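Local coordinates for endoglucanase CEL5A (Eubacterium cellulosolvens, PDB 4AFM), which probably cleaves beta-glucans as a family 5 glycoside hydrolase and, through the non-catalytic carbohydrate-binding module described here, probably binds xyloglucan, at residues 41-47 and 89-93; 53-59 and 110-114. Where two conformers were deposited one is given. Residues are numbered along the deposited sequence.

Overall arrangement
Both contacts belong to one beta-sandwich module, and their segments alternate along the chain: strand 45-52 leads into strand 56-62, and helix 89-96 is followed by strand 106-111. Their centres are about 20 Å apart, on opposite sides of the chain's centre. Contact 1 ties the start of a strand in one sheet to the short helix; contact 2 pairs the two inner strands of the four-stranded sheet. They meet in the hydrophobic interior, where Leu58 CD2 lies 3.7 Å from Ile92 CD1 and 4.1 Å from Ile47 CD1. A glycerol, probably from the crystallisation liquor, sits about 3 Å from the side chain of Asp55 in contact 2.

Contact 1: 41-47 and 89-93; sequences LNKNFEI and KEQIA
Lys89 lays its aliphatic chain over one face of the Phe45 ring: CB stands 3.9 Å from the ring centroid, only 11° off the normal, a CH-pi contact, and CD is 3.7 Å from Phe45 CE2. The lysine is fully extended, all four chi angles t, so its amino group runs past the ring to the turn before the strand. There Leu41 and Asn42 have near-helical backbones (psi -19° for both) and Lys43 opens to psi 165°, bringing carbonyls round to one point: Lys89 NZ donates to Leu41 O at 2.9 Å and Lys43 O at 3.1 Å. Strand 45-47 and helix 89-93 cross at 84° with axes 8.1 Å apart. In register Phe45 faces Lys89, CA to CA 5.5 Å, and Lys89 N donates to Phe45 O at 2.9 Å. This bond carries the antiparallel pairing of strands 45-52 and 84-88 into the first residue of the helix, whose first turn closes through Ala93 N to Lys89 O, 2.8 Å. Phe45 and Ile92 pack inward, Phe45 CE1 to Ile92 CD1 3.7 Å, while Ile47 CD1 comes within 4.4 Å of Ile92 CD1; Leu58 and Phe60 of strand 56-62 continue this sandwich interior. Lysine suits its place because its methylenes can cover an aromatic ring while its buried ammonium group is paid for by main-chain carbonyls, here without a carboxylate from either segment.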
# COMPACT_ATOMS: atom_id res chain seq x y z
N LEU A 41 8.91 -1.83 10.55
CA LEU A 41 8.75 -0.84 11.63
C LEU A 41 9.74 -0.97 12.74
O LEU A 41 9.95 -0.06 13.55
CB LEU A 41 7.35 -1.00 12.18
CG LEU A 41 6.25 -0.41 11.24
CD1 LEU A 41 4.91 -1.06 11.58
CD2 LEU A 41 6.13 1.12 11.38
N ASN A 42 10.38 -2.16 12.86
CA ASN A 42 11.33 -2.39 13.96
C ASN A 42 12.67 -1.76 13.65
O ASN A 42 13.42 -1.55 14.62
CB ASN A 42 11.57 -3.91 14.13
CG ASN A 42 10.36 -4.56 14.65
OD1 ASN A 42 10.07 -4.45 15.85
ND2 ASN A 42 9.63 -5.30 13.89
N LYS A 43 12.99 -1.46 12.44
CA LYS A 43 14.26 -0.74 12.17
C LYS A 43 14.11 0.71 12.56
O LYS A 43 13.03 1.23 12.72
CB LYS A 43 14.59 -0.86 10.68
CG LYS A 43 14.78 -2.33 10.29
CD LYS A 43 15.40 -2.74 8.97
CE LYS A 43 16.80 -2.17 8.88
NZ LYS A 43 17.80 -3.10 9.50
N ASN A 44 15.26 1.42 12.68
CA ASN A 44 15.17 2.85 12.80
C ASN A 44 14.92 3.37 11.44
O ASN A 44 15.46 2.78 10.45
CB ASN A 44 16.50 3.40 13.35
CG ASN A 44 16.28 4.75 13.91
OD1 ASN A 44 15.13 5.29 14.09
ND2 ASN A 44 17.42 5.42 14.21
N PHE A 45 13.88 4.08 11.28
CA PHE A 45 13.48 4.57 9.94
C PHE A 45 13.03 5.99 9.96
O PHE A 45 12.76 6.59 11.04
CB PHE A 45 12.33 3.69 9.43
CG PHE A 45 11.02 3.78 10.19
CD1 PHE A 45 10.11 4.87 9.91
CD2 PHE A 45 10.64 2.88 11.17
CE1 PHE A 45 8.99 4.96 10.65
CE2 PHE A 45 9.53 3.01 11.91
CZ PHE A 45 8.64 4.07 11.64
N GLU A 46 12.99 6.57 8.77
CA GLU A 46 12.27 7.82 8.55
C GLU A 46 11.38 7.64 7.38
O GLU A 46 11.61 6.76 6.52
CB GLU A 46 13.20 9.00 8.30
CG GLU A 46 14.22 8.80 7.25
CD GLU A 46 15.24 9.92 7.22
OE1 GLU A 46 15.42 10.65 8.26
OE2 GLU A 46 15.85 10.02 6.10
N ILE A 47 10.30 8.40 7.38
CA ILE A 47 9.40 8.43 6.23
C ILE A 47 9.55 9.78 5.56
O ILE A 47 9.44 10.84 6.30
CB ILE A 47 7.96 8.18 6.72
CG1 ILE A 47 7.84 6.70 7.26
CG2 ILE A 47 6.93 8.42 5.58
CD1 ILE A 47 6.57 6.43 7.94
N LYS A 89 11.26 7.90 13.13
CA LYS A 89 10.70 6.95 14.03
C LYS A 89 10.71 7.48 15.48
O LYS A 89 9.77 7.25 16.26
CB LYS A 89 11.48 5.61 14.00
CG LYS A 89 10.95 4.62 14.98
CD LYS A 89 11.71 3.29 14.84
CE LYS A 89 11.11 2.27 15.70
NZ LYS A 89 11.81 0.93 15.50
N GLU A 90 11.78 8.15 15.88
CA GLU A 90 11.77 8.53 17.30
C GLU A 90 10.64 9.62 17.49
O GLU A 90 10.00 9.58 18.59
CB GLU A 90 13.16 9.04 17.60
CG GLU A 90 14.36 8.06 17.55
CD GLU A 90 14.14 6.53 17.87
OE1 GLU A 90 13.98 6.19 19.06
OE2 GLU A 90 14.25 5.62 16.94
N GLN A 91 10.39 10.51 16.57
CA GLN A 91 9.28 11.43 16.74
C GLN A 91 7.94 10.71 16.80
O GLN A 91 7.04 10.95 17.58
CB GLN A 91 9.46 12.34 15.58
CG GLN A 91 8.32 13.17 15.34
CD GLN A 91 8.25 13.73 13.92
OE1 GLN A 91 8.65 13.19 12.85
NE2 GLN A 91 7.63 14.88 13.89
N ILE A 92 7.77 9.71 15.90
CA ILE A 92 6.54 8.93 15.86
C ILE A 92 6.38 8.21 17.19
O ILE A 92 5.24 8.17 17.71
CB ILE A 92 6.59 7.93 14.64
CG1 ILE A 92 6.63 8.68 13.32
CG2 ILE A 92 5.48 6.97 14.72
CD1 ILE A 92 7.10 7.81 12.11
N ALA A 93 7.41 7.55 17.70
CA ALA A 93 7.29 6.80 18.95
C ALA A 93 6.89 7.73 20.11
O ALA A 93 6.10 7.29 20.95
CB ALA A 93 8.64 6.13 19.22

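Contact 2: 53-59 and 110-114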
# COMPACT_ATOMS: atom_id res chain seq x y z
N GLY A 53 0.85 21.80 -1.82
CA GLY A 53 -0.51 22.22 -1.96
C GLY A 53 -1.25 22.39 -0.65
O GLY A 53 -2.25 23.09 -0.59
N ALA A 54 -0.81 21.69 0.39
CA ALA A 54 -1.44 21.75 1.72
C ALA A 54 -0.36 21.35 2.68
O ALA A 54 0.58 20.65 2.35
CB ALA A 54 -2.63 20.79 1.82
N ASP A 55 -0.60 21.70 3.95
CA ASP A 55 0.24 21.11 5.00
C ASP A 55 -0.10 19.65 5.22
O ASP A 55 -1.21 19.21 4.87
CB ASP A 55 0.16 21.95 6.26
CG ASP A 55 0.90 23.32 6.06
OD1 ASP A 55 2.04 23.32 5.64
OD2 ASP A 55 0.07 24.32 6.21
N ILE A 56 0.85 18.90 5.70
CA ILE A 56 0.80 17.45 5.73
C ILE A 56 0.96 16.96 7.13
O ILE A 56 1.73 17.49 7.95
CB ILE A 56 1.86 16.87 4.77
CG1 ILE A 56 1.63 15.36 4.52
CG2 ILE A 56 3.27 17.14 5.27
CD1 ILE A 56 2.50 14.83 3.41
N VAL A 57 0.29 15.87 7.48
CA VAL A 57 0.52 15.14 8.74
C VAL A 57 0.65 13.65 8.47
O VAL A 57 0.12 13.12 7.50
CB VAL A 57 -0.56 15.41 9.83
CG1 VAL A 57 -0.55 16.88 10.22
CG2 VAL A 57 -1.93 15.01 9.32
N LEU A 58 1.28 12.98 9.41
CA LEU A 58 1.41 11.53 9.44
C LEU A 58 0.65 11.07 10.65
O LEU A 58 0.79 11.64 11.78
CB LEU A 58 2.89 11.12 9.52
CG LEU A 58 3.14 9.61 9.63
CD1 LEU A 58 2.73 8.90 8.35
CD2 LEU A 58 4.67 9.44 9.89
N ILE A 59 -0.15 10.04 10.56
CA ILE A 59 -1.03 9.44 11.63
C ILE A 59 -0.48 8.06 11.91
O ILE A 59 -0.48 7.24 10.94
CB ILE A 59 -2.54 9.32 11.19
CG1 ILE A 59 -3.11 10.60 10.61
CG2 ILE A 59 -3.37 8.78 12.34
CD1 ILE A 59 -2.99 11.83 11.48
N LYS A 110 -2.02 12.41 5.56
CA LYS A 110 -3.26 13.17 5.31
C LYS A 110 -2.92 14.65 5.14
O LYS A 110 -1.94 15.16 5.70
CB LYS A 110 -4.23 13.10 6.49
CG LYS A 110 -4.74 11.64 6.75
CD LYS A 110 -5.85 11.72 7.82
CE LYS A 110 -6.44 10.36 8.23
NZ LYS A 110 -7.25 9.82 7.11
N PRO A 111 -3.74 15.38 4.39
CA PRO A 111 -3.60 16.84 4.29
C PRO A 111 -4.37 17.54 5.35
O PRO A 111 -5.41 17.09 5.83
CB PRO A 111 -4.28 17.11 2.88
CG PRO A 111 -5.43 16.10 2.89
CD PRO A 111 -4.87 14.85 3.54
N LEU A 112 -3.90 18.76 5.62
CA LEU A 112 -4.75 19.76 6.30
C LEU A 112 -5.55 20.50 5.23
O LEU A 112 -5.20 20.47 4.03
CB LEU A 112 -3.89 20.70 7.16
CG LEU A 112 -3.04 20.00 8.22
CD1 LEU A 112 -2.29 21.05 9.11
CD2 LEU A 112 -3.74 18.98 9.01
N PRO A 113 -6.59 21.22 5.63
CA PRO A 113 -7.44 21.89 4.61
C PRO A 113 -6.66 22.87 3.80
O PRO A 113 -5.74 23.53 4.19
CB PRO A 113 -8.50 22.66 5.48
CG PRO A 113 -8.63 21.73 6.70
CD PRO A 113 -7.18 21.32 6.98
N SER A 114 -7.06 22.92 2.51
CA SER A 114 -6.49 23.89 1.53
C SER A 114 -7.46 24.10 0.41
O SER A 114 -8.38 23.31 0.18
CB SER A 114 -5.17 23.29 0.96
OG SER A 114 -5.45 22.22 0.06
O HOH W 1 -2.94 23.27 4.43
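Gly53, at phi 104° and psi -24°, turns the chain in a conformation where a CB would jam against the preceding carbonyl; its O lies 3.3 Å from Ser114 CB, while Ser114 OG is bonded to Gly117 N. Ala54, extended, points its small methyl, CB, at the other segment, with Ala54 CB 3.4 Å from Leu112 O and 4.2 Å from Pro111 CB, a space with little room for more. Asp55 then works through its backbone: its O accepts from Leu112 N at 2.8 Å, and water 1 accepts from its N (2.9 Å) and donates to Pro113 O (2.8 Å). Its carboxylate OD1 is hydrogen-bonded to a glycerol. Ile56 faces Pro111 in an antiparallel non-hydrogen-bonded pair, CA to CA 4.7 Å, a site where the missing amide hydrogen of proline costs no bond between these strands. The two strands, 56-62 and 106-111, are the inner pair of a four-stranded antiparallel sheet, one layer of the beta-sandwich, and Ile56 packs on Val49 and Tyr51 of the other layer. Val57 makes the hydrogen-bonded pair with Lys110: Val57 N to Lys110 O 2.9 Å, Lys110 N to Val57 O 3.0 Å. On this opposite face Val57 CG1 touches Leu112 CD2 at 4.0 Å. Leu58 turns back to the interior, against Ile47. Ile59 CG1 rests 4.1 Å from Lys110 CD, beside methylenes that lead the amino group away to Ser26 OG.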